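Probable spore coat polysaccharide biosynthesis protein E (Chromobacterium violaceum ATCC 12472, PDB 3G8R) probably acts as an N-acylneuraminate-9-phosphate synthase of the NeuB family, pairing a zinc-binding TIM barrel with a SAF domain in the part of the longer protein present here. Local coordinates at residues A25-I30 with A85-N90; D51-S56 with P98-S103; I115-C120 with K136-S141; S277-V282 with T311-S316; R286-G291 with Y321-P326. All blocks are in the same frame, centred on the assembly; numbering follows the deposited sequence.

Interactions 1, 2 and 3 belong to the TIM barrel, interactions 4 and 5 to the SAF domain. Interaction 3 is a core contact, buried parallel strands joined mainly by backbone hydrogen bonds; interaction 1 joins two outer helices, apolar toward the strands and ionic on its exposed side. Interaction 2, buried too, touches interaction 3 through P98 and F99 and sets one aromatic edge against a carboxylate oxygen, with F99 CB beside it. Interactions 4 and 5 meet where E314 O lies by Y321 OH; the first is buried, the second mostly exposed. Across the dimer, R280 of interaction 4 pairs with E101 of interaction 2, and R279 with C120 of interaction 3, each on the second subunit.

Interaction 1. Residues A25-I30 with A85-N90; sequences ALIRAI and AEMKAN
The guanidinium of R28 presents its edge, not a face, to the carboxylate of E86: OE1 lies almost in the guanidinium plane, while the two planar groups are turned 64° against each other. Relative to the carboxylate plane, R28 NE comes from above, and N90 ND2 meets the same OE1 from the opposite face. These groups straddle two neighbouring outer helices of a TIM barrel, 21-33 and 77-89, whose local axes run nearly parallel (16°) with a closest approach of 9.8 Å.

R28 reaches across on a chain extended from CG to NE, and its NE-H points almost straight at E86 OE1, 3.1 Å away, as part of a salt bridge. A second bond, NH2 to OE2, is weak. E86 is bent at chi2, which curls its carboxylate back over its own helix and within range of N90. The N90 amide uses both of its hydrogens there: ND2 bonds E86 OE1 at 3.3 Å and the backbone E86 O at 2.9 Å, so its rotation is fixed from two sides. OE1 is thus gripped by two donors, which would be expected to favour the charged form of E86.

Deeper in, the contact turns apolar. I27 and M87, a selenomethionine, both pack on F43 of strand 40-47 beneath the helices, and their side chains cross at about a right angle. I27 CG2, anti to its backbone N, sits 3.5 Å from N90 ND2, while I27 CD1 rests 4.0 Å from M87 CG.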
# COMPACT_ATOMS: atom_id res chain seq x y z
N ALA A 25 -29.93 -13.56 13.20
CA ALA A 25 -30.37 -12.84 11.99
C ALA A 25 -29.26 -11.98 11.38
O ALA A 25 -29.35 -11.55 10.21
CB ALA A 25 -31.60 -11.99 12.28
N LEU A 26 -28.22 -11.77 12.16
CA LEU A 26 -27.12 -10.96 11.78
C LEU A 26 -26.01 -11.79 11.17
O LEU A 26 -25.38 -11.33 10.23
CB LEU A 26 -26.58 -10.24 13.00
CG LEU A 26 -25.16 -9.72 12.80
CD1 LEU A 26 -25.13 -8.53 11.82
CD2 LEU A 26 -24.56 -9.36 14.14
N ILE A 27 -25.72 -12.96 11.74
CA ILE A 27 -24.78 -13.88 11.12
C ILE A 27 -25.25 -14.19 9.70
O ILE A 27 -24.47 -14.10 8.74
CB ILE A 27 -24.68 -15.19 11.88
CG1 ILE A 27 -23.68 -15.06 13.02
CG2 ILE A 27 -24.29 -16.35 10.95
CD1 ILE A 27 -24.07 -15.87 14.29
N ARG A 28 -26.55 -14.50 9.58
CA ARG A 28 -27.12 -14.97 8.32
C ARG A 28 -27.09 -13.89 7.26
O ARG A 28 -27.00 -14.19 6.09
CB ARG A 28 -28.56 -15.46 8.51
CG ARG A 28 -28.68 -16.75 9.27
CD ARG A 28 -30.12 -17.01 9.69
NE ARG A 28 -30.21 -18.20 10.53
CZ ARG A 28 -31.34 -18.76 10.98
NH1 ARG A 28 -32.54 -18.25 10.68
NH2 ARG A 28 -31.26 -19.85 11.74
N ALA A 29 -27.20 -12.63 7.65
CA ALA A 29 -27.13 -11.55 6.68
C ALA A 29 -25.67 -11.34 6.28
O ALA A 29 -25.35 -11.20 5.10
CB ALA A 29 -27.75 -10.27 7.22
N ILE A 30 -24.77 -11.37 7.26
CA ILE A 30 -23.39 -11.34 6.90
C ILE A 30 -23.02 -12.47 5.94
O ILE A 30 -22.31 -12.22 4.98
CB ILE A 30 -22.45 -11.22 8.11
CG1 ILE A 30 -22.71 -9.92 8.88
CG2 ILE A 30 -20.99 -11.25 7.67
CD1 ILE A 30 -22.81 -8.64 8.06
N ALA A 85 -22.88 -21.99 17.37
CA ALA A 85 -23.50 -23.04 16.62
C ALA A 85 -23.83 -22.54 15.23
O ALA A 85 -23.38 -23.14 14.24
CB ALA A 85 -24.70 -23.52 17.35
N GLU A 86 -24.56 -21.43 15.14
CA GLU A 86 -24.83 -20.79 13.85
C GLU A 86 -23.53 -20.38 13.15
O GLU A 86 -23.28 -20.84 12.03
CB GLU A 86 -25.75 -19.57 13.98
CG GLU A 86 -27.25 -19.87 14.01
CD GLU A 86 -27.87 -20.33 12.66
OE1 GLU A 86 -27.72 -19.61 11.64
OE2 GLU A 86 -28.54 -21.40 12.65
N MSE A 87 -22.69 -19.56 13.78
CA MSE A 87 -21.41 -19.20 13.18
C MSE A 87 -20.89 -20.36 12.33
O MSE A 87 -20.72 -20.23 11.13
CB MSE A 87 -20.36 -18.86 14.23
CG MSE A 87 -20.46 -17.46 14.71
SE MSE A 87 -19.53 -16.99 16.20
CE MSE A 87 -20.45 -15.49 16.38
N LYS A 88 -20.69 -21.51 12.98
CA LYS A 88 -20.12 -22.68 12.32
C LYS A 88 -21.07 -23.25 11.29
O LYS A 88 -20.64 -23.62 10.20
CB LYS A 88 -19.73 -23.73 13.35
CG LYS A 88 -18.63 -23.26 14.30
CD LYS A 88 -18.54 -24.14 15.53
CE LYS A 88 -17.08 -24.36 15.94
NZ LYS A 88 -16.93 -25.54 16.84
N ALA A 89 -22.36 -23.28 11.62
CA ALA A 89 -23.38 -23.68 10.66
C ALA A 89 -23.23 -23.01 9.30
O ALA A 89 -23.41 -23.66 8.27
CB ALA A 89 -24.73 -23.41 11.21
N ASN A 90 -22.87 -21.72 9.29
CA ASN A 90 -22.76 -20.95 8.05
C ASN A 90 -21.36 -21.01 7.43
O ASN A 90 -21.13 -20.52 6.33
CB ASN A 90 -23.16 -19.48 8.29
CG ASN A 90 -24.61 -19.32 8.71
OD1 ASN A 90 -25.44 -18.89 7.92
ND2 ASN A 90 -24.91 -19.63 9.96

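Interaction 2. Residues D51-S56 with P98-S103; sequences DTFIHS and PFDEES
F53 carries this contact through its first torsion: CG stands anti to the backbone N (chi1 -170°), which sends the ring from the end of helix 50-53 toward the start of helix 101-109. Its CD2 edge then meets D100 OD2 at 3.6 Å, near the ring plane, with ring and carboxylate almost perpendicular (89°). An oxygen at a ring edge faces the slightly positive C-H rim, so the approach is probably mildly favourable. Farther along the ring, CE2 touches F99 CB at 3.9 Å.

F99 has CG anti to its carbonyl carbon (chi1 -64°), so only the root of the side chain faces F53; the ring runs off to a cation-pi contact with R48, and the F99 side chain lies about 8 Å from the bound zinc at its nearest. D100, at the N-cap position of helix 101-109 but making no side-chain capping bond, has CG anti to its carbonyl carbon, which puts OD2 toward T52 OG1 and F53 CD2. Its OD1 receives S103 OG on the anti lone pair, at 3.0 Å, and N49 N. T52 OG1, in the crowded position between backbone N and carbonyl carbon, bonds N49 O; D100 OD2 lies 3.5 Å from it without a hydrogen bond.

Segment 51-56 comes after strand 40-47, and segment 98-103 starts on the last residue of the adjacent strand 93-98. F303 of the second subunit stacks on F53, so helix 50-53 is held between helix 101-109 and the partner chain.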
# COMPACT_ATOMS: atom_id res chain seq x y z
N ASP A 51 -20.21 -11.77 36.09
CA ASP A 51 -20.16 -11.99 37.56
C ASP A 51 -18.88 -11.49 38.23
O ASP A 51 -18.95 -10.71 39.18
CB ASP A 51 -20.32 -13.49 37.89
CG ASP A 51 -21.78 -13.97 37.84
OD1 ASP A 51 -22.72 -13.12 37.91
OD2 ASP A 51 -21.97 -15.21 37.75
N THR A 52 -17.74 -11.96 37.73
CA THR A 52 -16.43 -11.61 38.24
C THR A 52 -15.97 -10.27 37.66
O THR A 52 -15.32 -9.47 38.34
CB THR A 52 -15.35 -12.69 37.86
OG1 THR A 52 -15.42 -12.98 36.46
CG2 THR A 52 -15.55 -13.98 38.64
N PHE A 53 -16.33 -10.03 36.41
CA PHE A 53 -15.68 -9.00 35.63
C PHE A 53 -16.06 -7.61 36.03
O PHE A 53 -15.22 -6.71 36.05
CB PHE A 53 -15.97 -9.17 34.15
CG PHE A 53 -15.15 -8.29 33.28
CD1 PHE A 53 -15.70 -7.13 32.74
CD2 PHE A 53 -13.82 -8.58 33.06
CE1 PHE A 53 -14.94 -6.28 31.94
CE2 PHE A 53 -13.04 -7.75 32.27
CZ PHE A 53 -13.60 -6.59 31.70
N ILE A 54 -17.35 -7.43 36.30
CA ILE A 54 -17.83 -6.15 36.77
C ILE A 54 -17.80 -6.20 38.28
O ILE A 54 -18.49 -7.00 38.91
CB ILE A 54 -19.23 -5.82 36.26
CG1 ILE A 54 -19.25 -5.87 34.72
CG2 ILE A 54 -19.70 -4.48 36.87
CD1 ILE A 54 -20.43 -5.16 34.04
N HIS A 55 -16.98 -5.35 38.85
CA HIS A 55 -16.77 -5.41 40.27
C HIS A 55 -18.01 -5.00 41.06
O HIS A 55 -18.75 -4.08 40.66
CB HIS A 55 -15.59 -4.56 40.66
CG HIS A 55 -15.16 -4.77 42.07
ND1 HIS A 55 -15.49 -3.89 43.07
CD2 HIS A 55 -14.48 -5.78 42.65
CE1 HIS A 55 -15.00 -4.33 44.21
NE2 HIS A 55 -14.38 -5.48 43.98
N SER A 56 -18.23 -5.66 42.19
CA SER A 56 -19.31 -5.29 43.09
C SER A 56 -19.52 -3.76 43.12
O SER A 56 -20.65 -3.29 42.95
CB SER A 56 -19.04 -5.79 44.50
OG SER A 56 -18.53 -7.11 44.47
N PRO A 98 -11.69 -13.36 24.88
CA PRO A 98 -11.90 -13.49 26.29
C PRO A 98 -11.33 -12.28 26.99
O PRO A 98 -10.36 -11.69 26.53
CB PRO A 98 -11.02 -14.67 26.63
CG PRO A 98 -9.82 -14.42 25.78
CD PRO A 98 -10.36 -13.87 24.48
N PHE A 99 -11.89 -11.90 28.13
CA PHE A 99 -11.25 -10.82 28.89
C PHE A 99 -10.86 -11.33 30.26
O PHE A 99 -10.08 -10.67 30.94
CB PHE A 99 -12.16 -9.60 28.98
CG PHE A 99 -12.43 -8.97 27.65
CD1 PHE A 99 -11.76 -7.82 27.28
CD2 PHE A 99 -13.35 -9.54 26.77
CE1 PHE A 99 -11.99 -7.23 26.03
CE2 PHE A 99 -13.59 -8.98 25.55
CZ PHE A 99 -12.91 -7.82 25.16
N ASP A 100 -11.41 -12.50 30.62
CA ASP A 100 -11.22 -13.18 31.91
C ASP A 100 -10.44 -14.44 31.68
O ASP A 100 -10.49 -14.99 30.58
CB ASP A 100 -12.54 -13.76 32.42
CG ASP A 100 -13.47 -12.72 32.89
OD1 ASP A 100 -14.54 -12.60 32.28
OD2 ASP A 100 -13.16 -12.06 33.90
N GLU A 101 -9.81 -14.96 32.72
CA GLU A 101 -9.27 -16.30 32.63
C GLU A 101 -10.41 -17.26 32.44
O GLU A 101 -10.39 -18.08 31.53
CB GLU A 101 -8.42 -16.68 33.85
CG GLU A 101 -8.41 -15.65 34.98
CD GLU A 101 -7.59 -14.43 34.64
OE1 GLU A 101 -6.37 -14.56 34.40
OE2 GLU A 101 -8.20 -13.34 34.60
N GLU A 102 -11.44 -17.11 33.26
CA GLU A 102 -12.62 -17.98 33.19
C GLU A 102 -13.25 -17.99 31.80
O GLU A 102 -13.89 -18.97 31.43
CB GLU A 102 -13.67 -17.62 34.25
CG GLU A 102 -14.85 -18.62 34.34
CD GLU A 102 -15.68 -18.50 35.63
OE1 GLU A 102 -16.79 -19.08 35.70
OE2 GLU A 102 -15.21 -17.81 36.58
N SER A 103 -13.08 -16.90 31.04
CA SER A 103 -13.67 -16.86 29.70
C SER A 103 -12.85 -17.68 28.71
O SER A 103 -13.38 -18.22 27.75
CB SER A 103 -13.87 -15.42 29.22
OG SER A 103 -14.70 -14.71 30.12

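Interaction 3. Residues I115-C120 with K136-S141; sequences IKIASC and KPVVAS
K116 NZ donates to S141 OG at 2.6 Å and also forms a salt bridge with E223, so the buried ammonium has both a neutral and a charged partner. The lysine chain, bent at chi2, chi3 and chi4, leans over the neighbouring strand to get there: its CG lies against V139 CG1, and its CD passes V139 O before NZ reaches the serine. S141 OG stands anti to its carbonyl carbon (chi1 -84°), which sets it beneath the lysine tip.

Four backbone hydrogen bonds run beside this pair. I115 N bonds P137 O, and V139 N bonds I115 O at 2.9 Å. I117 N meets V139 O at 2.6 Å. The last, S141 N to I117 O, spans 2.9 Å. I115 and I117 thus each bond by both N and O to residues flanking V138 and A140, the register of parallel strands; the axes diverge by 17°. K116 CA adds a C-H...O contact to V139 O at 3.1 Å.

Packing differs between the sheet faces. On the face bearing I115, I117, V138 and A140, I117 CD1 meets V138 CG1 at 3.7 Å, and I117 CB lies against A140 CB; I131 and L128 of helix 125-132 cover this side. The other face bears K116 and V139 and points into the barrel, where the K116 side chain comes within about 6 Å of the zinc ion held by H202 and H225. Strand 114-117, helix 125-132 and strand 138-141 make one beta-alpha-beta crossover, the repeating unit of the TIM barrel.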
# COMPACT_ATOMS: atom_id res chain seq x y z
N ILE A 115 -8.39 -17.39 19.32
CA ILE A 115 -8.44 -16.41 20.40
C ILE A 115 -8.02 -15.01 19.96
O ILE A 115 -6.87 -14.81 19.59
CB ILE A 115 -7.55 -16.85 21.61
CG1 ILE A 115 -8.16 -18.08 22.29
CG2 ILE A 115 -7.40 -15.71 22.65
CD1 ILE A 115 -7.18 -18.90 23.11
N LYS A 116 -8.92 -14.04 19.99
CA LYS A 116 -8.44 -12.67 19.81
C LYS A 116 -8.05 -12.11 21.15
O LYS A 116 -8.75 -12.31 22.13
CB LYS A 116 -9.45 -11.74 19.16
CG LYS A 116 -8.84 -10.94 18.01
CD LYS A 116 -8.25 -9.57 18.39
CE LYS A 116 -9.34 -8.49 18.38
NZ LYS A 116 -8.83 -7.13 17.95
N ILE A 117 -6.92 -11.44 21.21
CA ILE A 117 -6.62 -10.60 22.34
C ILE A 117 -6.98 -9.15 22.02
O ILE A 117 -6.45 -8.57 21.07
CB ILE A 117 -5.13 -10.69 22.66
CG1 ILE A 117 -4.78 -12.12 23.03
CG2 ILE A 117 -4.71 -9.68 23.76
CD1 ILE A 117 -3.31 -12.31 23.39
N ALA A 118 -7.85 -8.54 22.81
CA ALA A 118 -8.12 -7.12 22.62
C ALA A 118 -6.92 -6.25 23.01
O ALA A 118 -6.06 -6.65 23.79
CB ALA A 118 -9.33 -6.71 23.44
N SER A 119 -6.88 -5.04 22.48
CA SER A 119 -5.76 -4.15 22.71
C SER A 119 -5.65 -3.78 24.17
O SER A 119 -4.56 -3.46 24.64
CB SER A 119 -5.90 -2.86 21.89
OG SER A 119 -6.91 -3.02 20.92
N CYS A 120 -6.78 -3.80 24.87
CA CYS A 120 -6.84 -3.40 26.29
C CYS A 120 -6.23 -4.48 27.16
O CYS A 120 -5.56 -4.19 28.18
CB CYS A 120 -8.28 -3.12 26.73
SG CYS A 120 -9.42 -4.48 26.42
N LYS A 136 -4.69 -23.03 20.88
CA LYS A 136 -5.30 -22.43 19.71
C LYS A 136 -4.47 -21.24 19.21
O LYS A 136 -3.75 -20.59 19.98
CB LYS A 136 -6.71 -21.98 20.04
CG LYS A 136 -7.52 -23.11 20.59
CD LYS A 136 -8.26 -22.71 21.84
CE LYS A 136 -9.75 -22.68 21.59
NZ LYS A 136 -10.21 -23.96 20.98
N PRO A 137 -4.59 -20.95 17.91
CA PRO A 137 -3.99 -19.78 17.29
C PRO A 137 -4.39 -18.47 17.99
O PRO A 137 -5.44 -18.40 18.63
CB PRO A 137 -4.59 -19.81 15.89
CG PRO A 137 -4.86 -21.24 15.65
CD PRO A 137 -5.33 -21.78 16.94
N VAL A 138 -3.55 -17.45 17.88
CA VAL A 138 -3.82 -16.19 18.58
C VAL A 138 -3.71 -14.99 17.65
O VAL A 138 -2.82 -14.90 16.78
CB VAL A 138 -2.91 -16.00 19.83
CG1 VAL A 138 -3.11 -14.63 20.46
CG2 VAL A 138 -3.21 -17.06 20.86
N VAL A 139 -4.63 -14.07 17.86
CA VAL A 139 -4.73 -12.86 17.09
C VAL A 139 -4.74 -11.72 18.11
O VAL A 139 -5.65 -11.62 18.95
CB VAL A 139 -6.02 -12.86 16.32
CG1 VAL A 139 -6.13 -11.64 15.49
CG2 VAL A 139 -6.10 -14.10 15.44
N ALA A 140 -3.74 -10.86 18.05
CA ALA A 140 -3.53 -9.90 19.10
C ALA A 140 -3.61 -8.49 18.56
O ALA A 140 -3.04 -8.16 17.54
CB ALA A 140 -2.20 -10.15 19.75
N SER A 141 -4.36 -7.63 19.22
CA SER A 141 -4.41 -6.28 18.69
C SER A 141 -3.53 -5.42 19.54
O SER A 141 -3.40 -5.68 20.73
CB SER A 141 -5.83 -5.74 18.68
OG SER A 141 -6.45 -6.18 17.53

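Interaction 4. Residues S277-V282 with T311-S316; sequences SLRRGV and TANEWS
The tight part centres on R280 O, which A312 N meets at 2.7 Å, nearly along the C=O axis and with a fairly straight N-H (160°). A312 CB closes in on the same oxygen at 3.4 Å and lies 3.9 Å from R280 CB. Beside it G281 and T311 form a single backbone bridge, their CA atoms only 4.0 Å apart. V282 completes this region: CG2, anti to the carbonyl carbon, presses on T311 C at 3.6 Å. T311 is fixed from its own segment, since E314, on the solvent side, arches back over the 3-10 turn 312-314 and offers OE2 to both T311 N and T311 OG1; the hydroxyl uses the anti lone pair, whereas the backbone N comes from above the carboxylate plane.

R279 and N313 form a side that is looser in that no bond joins the two segments there. Their side chains cross at about a right angle, and R279 NE comes 3.2 Å from N313 ND2, yet both are donors. A shared acceptor probably accounts for the closeness: each bonds C120 O of the second subunit, with N313 also reaching T123 of that chain. R280, bent at chi3, likewise sends its guanidinium to E101 and D124 of the second subunit. Such clamping of a SAF domain on the partner's TIM barrel is consistent with the domain-swapped dimer known for NeuB-type sialic acid synthases.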
# COMPACT_ATOMS: atom_id res chain seq x y z
N SER A 277 8.10 -1.61 -31.00
CA SER A 277 7.61 -0.68 -32.00
C SER A 277 8.04 0.75 -31.71
O SER A 277 7.73 1.69 -32.47
CB SER A 277 6.09 -0.78 -32.19
OG SER A 277 5.38 -0.23 -31.12
N LEU A 278 8.79 0.92 -30.63
CA LEU A 278 9.27 2.25 -30.25
C LEU A 278 10.77 2.29 -30.14
O LEU A 278 11.32 3.37 -29.91
CB LEU A 278 8.63 2.74 -28.95
CG LEU A 278 7.14 3.08 -29.00
CD1 LEU A 278 6.38 2.75 -27.66
CD2 LEU A 278 6.93 4.54 -29.39
N ARG A 279 11.41 1.14 -30.33
CA ARG A 279 12.87 1.00 -30.24
C ARG A 279 13.64 1.45 -31.48
O ARG A 279 13.11 1.51 -32.59
CB ARG A 279 13.26 -0.45 -29.97
CG ARG A 279 12.72 -0.96 -28.71
CD ARG A 279 13.52 -2.08 -28.20
NE ARG A 279 13.50 -1.97 -26.76
CZ ARG A 279 12.98 -2.87 -25.93
NH1 ARG A 279 12.47 -3.99 -26.41
NH2 ARG A 279 13.01 -2.64 -24.61
N ARG A 280 14.93 1.70 -31.28
CA ARG A 280 15.82 2.22 -32.29
C ARG A 280 16.52 1.04 -32.98
O ARG A 280 17.19 0.24 -32.32
CB ARG A 280 16.83 3.12 -31.60
CG ARG A 280 16.88 4.51 -32.13
CD ARG A 280 17.30 5.53 -31.08
NE ARG A 280 18.37 5.07 -30.20
CZ ARG A 280 19.53 5.70 -30.05
NH1 ARG A 280 19.75 6.79 -30.73
NH2 ARG A 280 20.45 5.23 -29.23
N GLY A 281 16.36 0.91 -34.29
CA GLY A 281 16.99 -0.17 -35.03
C GLY A 281 18.37 0.27 -35.49
O GLY A 281 18.67 1.46 -35.52
N VAL A 282 19.20 -0.69 -35.87
CA VAL A 282 20.55 -0.41 -36.29
C VAL A 282 20.58 -0.52 -37.78
O VAL A 282 20.24 -1.58 -38.33
CB VAL A 282 21.52 -1.42 -35.70
CG1 VAL A 282 22.95 -1.13 -36.16
CG2 VAL A 282 21.43 -1.40 -34.26
N THR A 311 18.59 -4.17 -33.00
CA THR A 311 18.20 -2.92 -32.35
C THR A 311 19.33 -2.38 -31.50
O THR A 311 20.25 -3.10 -31.15
CB THR A 311 16.99 -3.11 -31.43
OG1 THR A 311 17.42 -3.67 -30.19
CG2 THR A 311 16.01 -4.05 -32.05
N ALA A 312 19.21 -1.11 -31.13
CA ALA A 312 20.23 -0.38 -30.40
C ALA A 312 20.38 -0.98 -29.03
O ALA A 312 21.47 -1.01 -28.46
CB ALA A 312 19.85 1.07 -30.30
N ASN A 313 19.26 -1.49 -28.52
CA ASN A 313 19.27 -2.23 -27.27
C ASN A 313 20.20 -3.44 -27.24
O ASN A 313 20.30 -4.12 -26.23
CB ASN A 313 17.85 -2.64 -26.93
CG ASN A 313 16.96 -1.44 -26.75
OD1 ASN A 313 16.79 -0.62 -27.67
ND2 ASN A 313 16.40 -1.30 -25.54
N GLU A 314 20.89 -3.69 -28.35
CA GLU A 314 21.78 -4.84 -28.48
C GLU A 314 23.17 -4.42 -28.94
O GLU A 314 24.05 -5.26 -29.13
CB GLU A 314 21.19 -5.88 -29.43
CG GLU A 314 19.76 -6.27 -29.12
CD GLU A 314 19.06 -6.97 -30.30
OE1 GLU A 314 19.29 -8.19 -30.44
OE2 GLU A 314 18.31 -6.31 -31.07
N TRP A 315 23.36 -3.11 -29.12
CA TRP A 315 24.61 -2.55 -29.61
C TRP A 315 25.55 -2.42 -28.46
O TRP A 315 25.10 -2.51 -27.34
CB TRP A 315 24.40 -1.20 -30.26
CG TRP A 315 25.60 -0.73 -31.00
CD1 TRP A 315 26.40 0.34 -30.67
CD2 TRP A 315 26.18 -1.31 -32.16
NE1 TRP A 315 27.43 0.46 -31.56
CE2 TRP A 315 27.32 -0.54 -32.50
CE3 TRP A 315 25.85 -2.43 -32.96
CZ2 TRP A 315 28.12 -0.83 -33.59
CZ3 TRP A 315 26.65 -2.73 -34.05
CH2 TRP A 315 27.77 -1.92 -34.36
N SER A 316 26.85 -2.24 -28.72
CA SER A 316 27.81 -2.29 -27.64
C SER A 316 28.99 -1.32 -27.63
O SER A 316 29.60 -1.14 -26.57
CB SER A 316 28.32 -3.72 -27.46
OG SER A 316 29.70 -3.76 -27.10

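Interaction 5. Residues R286-G291 with Y321-P326; sequences RPVAAG and YTAKTP
P326 can be traced around its ring. CB stays over V288 O at 3.6 Å, with A290 N next nearest; CD, on the other side of the ring nitrogen, lies 4.4 Å from A290 CB. The backbone adds a C-H...O contact from P326 CA to V288 O, 3.2 Å long and far from straight (121° at the hydrogen). The proline therefore lies along residues 288-290 rather than pointing into them. On the inner side V288 CG1, anti to its backbone N (chi1 174°), meets A323 CB at 3.8 Å, and the same methyl carbon of A323 stands 3.6 Å from A289 O.

One hydrogen bond joins the segments: G291 N to A323 O, very short at 2.5 Å and nearly along the C=O axis. G291 has a positive phi (65°), a conformation that favours glycine; its N-H meets A323 O at the end of strand 321-323. Backbone bonds of V288 to I327 and of A323 to E292 extend the pairing on both flanks, within the SAF domain. With methyls, a proline ring and backbone carbonyls as its chemistry, and no charged pair across it, the contact depends chiefly on the path of the two backbones.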
# COMPACT_ATOMS: atom_id res chain seq x y z
N ARG A 286 26.59 2.74 -44.86
CA ARG A 286 27.74 2.56 -45.74
C ARG A 286 27.73 1.07 -46.13
O ARG A 286 27.41 0.23 -45.31
CB ARG A 286 28.96 2.92 -44.91
CG ARG A 286 30.29 2.55 -45.41
CD ARG A 286 31.29 3.32 -44.61
NE ARG A 286 31.54 4.67 -45.17
CZ ARG A 286 31.05 5.82 -44.69
NH1 ARG A 286 31.35 6.97 -45.28
NH2 ARG A 286 30.25 5.85 -43.62
N PRO A 287 28.09 0.73 -47.39
CA PRO A 287 28.03 -0.71 -47.63
C PRO A 287 29.00 -1.44 -46.71
O PRO A 287 30.09 -0.97 -46.47
CB PRO A 287 28.47 -0.86 -49.10
CG PRO A 287 28.58 0.52 -49.64
CD PRO A 287 28.75 1.45 -48.49
N VAL A 288 28.57 -2.58 -46.20
CA VAL A 288 29.38 -3.38 -45.31
C VAL A 288 29.57 -4.74 -45.97
O VAL A 288 28.60 -5.46 -46.22
CB VAL A 288 28.69 -3.57 -43.91
CG1 VAL A 288 29.48 -4.55 -43.01
CG2 VAL A 288 28.49 -2.24 -43.22
N ALA A 289 30.83 -5.08 -46.24
CA ALA A 289 31.20 -6.33 -46.90
C ALA A 289 31.08 -7.53 -45.98
O ALA A 289 30.97 -7.38 -44.76
CB ALA A 289 32.61 -6.25 -47.46
N ALA A 290 31.08 -8.72 -46.57
CA ALA A 290 31.13 -9.94 -45.78
C ALA A 290 32.39 -9.91 -44.92
O ALA A 290 33.45 -9.44 -45.35
CB ALA A 290 31.12 -11.15 -46.69
N GLY A 291 32.28 -10.37 -43.68
CA GLY A 291 33.43 -10.36 -42.79
C GLY A 291 33.96 -8.98 -42.41
O GLY A 291 34.99 -8.91 -41.75
N TYR A 321 30.15 -7.75 -33.62
CA TYR A 321 29.65 -8.48 -34.79
C TYR A 321 30.36 -8.19 -36.10
O TYR A 321 30.72 -7.05 -36.40
CB TYR A 321 28.16 -8.20 -35.03
CG TYR A 321 27.27 -8.23 -33.80
CD1 TYR A 321 26.61 -9.40 -33.40
CD2 TYR A 321 27.04 -7.06 -33.06
CE1 TYR A 321 25.77 -9.41 -32.26
CE2 TYR A 321 26.21 -7.05 -31.94
CZ TYR A 321 25.57 -8.22 -31.54
OH TYR A 321 24.76 -8.14 -30.42
N THR A 322 30.53 -9.25 -36.88
CA THR A 322 30.92 -9.13 -38.28
C THR A 322 29.74 -9.54 -39.14
O THR A 322 28.93 -10.37 -38.73
CB THR A 322 32.10 -10.03 -38.63
OG1 THR A 322 31.85 -11.35 -38.11
CG2 THR A 322 33.41 -9.48 -38.04
N ALA A 323 29.67 -8.96 -40.33
CA ALA A 323 28.67 -9.34 -41.31
C ALA A 323 29.04 -10.67 -42.01
O ALA A 323 30.05 -10.74 -42.70
CB ALA A 323 28.50 -8.21 -42.33
N LYS A 324 28.21 -11.70 -41.82
CA LYS A 324 28.34 -12.97 -42.55
C LYS A 324 28.15 -12.77 -44.02
O LYS A 324 28.86 -13.37 -44.81
CB LYS A 324 27.33 -14.03 -42.10
CG LYS A 324 27.35 -14.38 -40.61
CD LYS A 324 26.79 -15.79 -40.34
CE LYS A 324 25.42 -15.81 -39.62
NZ LYS A 324 24.30 -16.26 -40.52
N THR A 325 27.17 -11.94 -44.40
CA THR A 325 26.84 -11.61 -45.80
C THR A 325 26.83 -10.07 -45.95
O THR A 325 26.60 -9.37 -44.97
CB THR A 325 25.45 -12.21 -46.21
OG1 THR A 325 24.46 -11.94 -45.19
CG2 THR A 325 25.52 -13.74 -46.42
N PRO A 326 27.06 -9.54 -47.16
CA PRO A 326 27.20 -8.08 -47.27
C PRO A 326 25.91 -7.30 -47.05
O PRO A 326 24.85 -7.70 -47.51
CB PRO A 326 27.71 -7.88 -48.70
CG PRO A 326 27.21 -9.06 -49.44
CD PRO A 326 27.25 -10.20 -48.47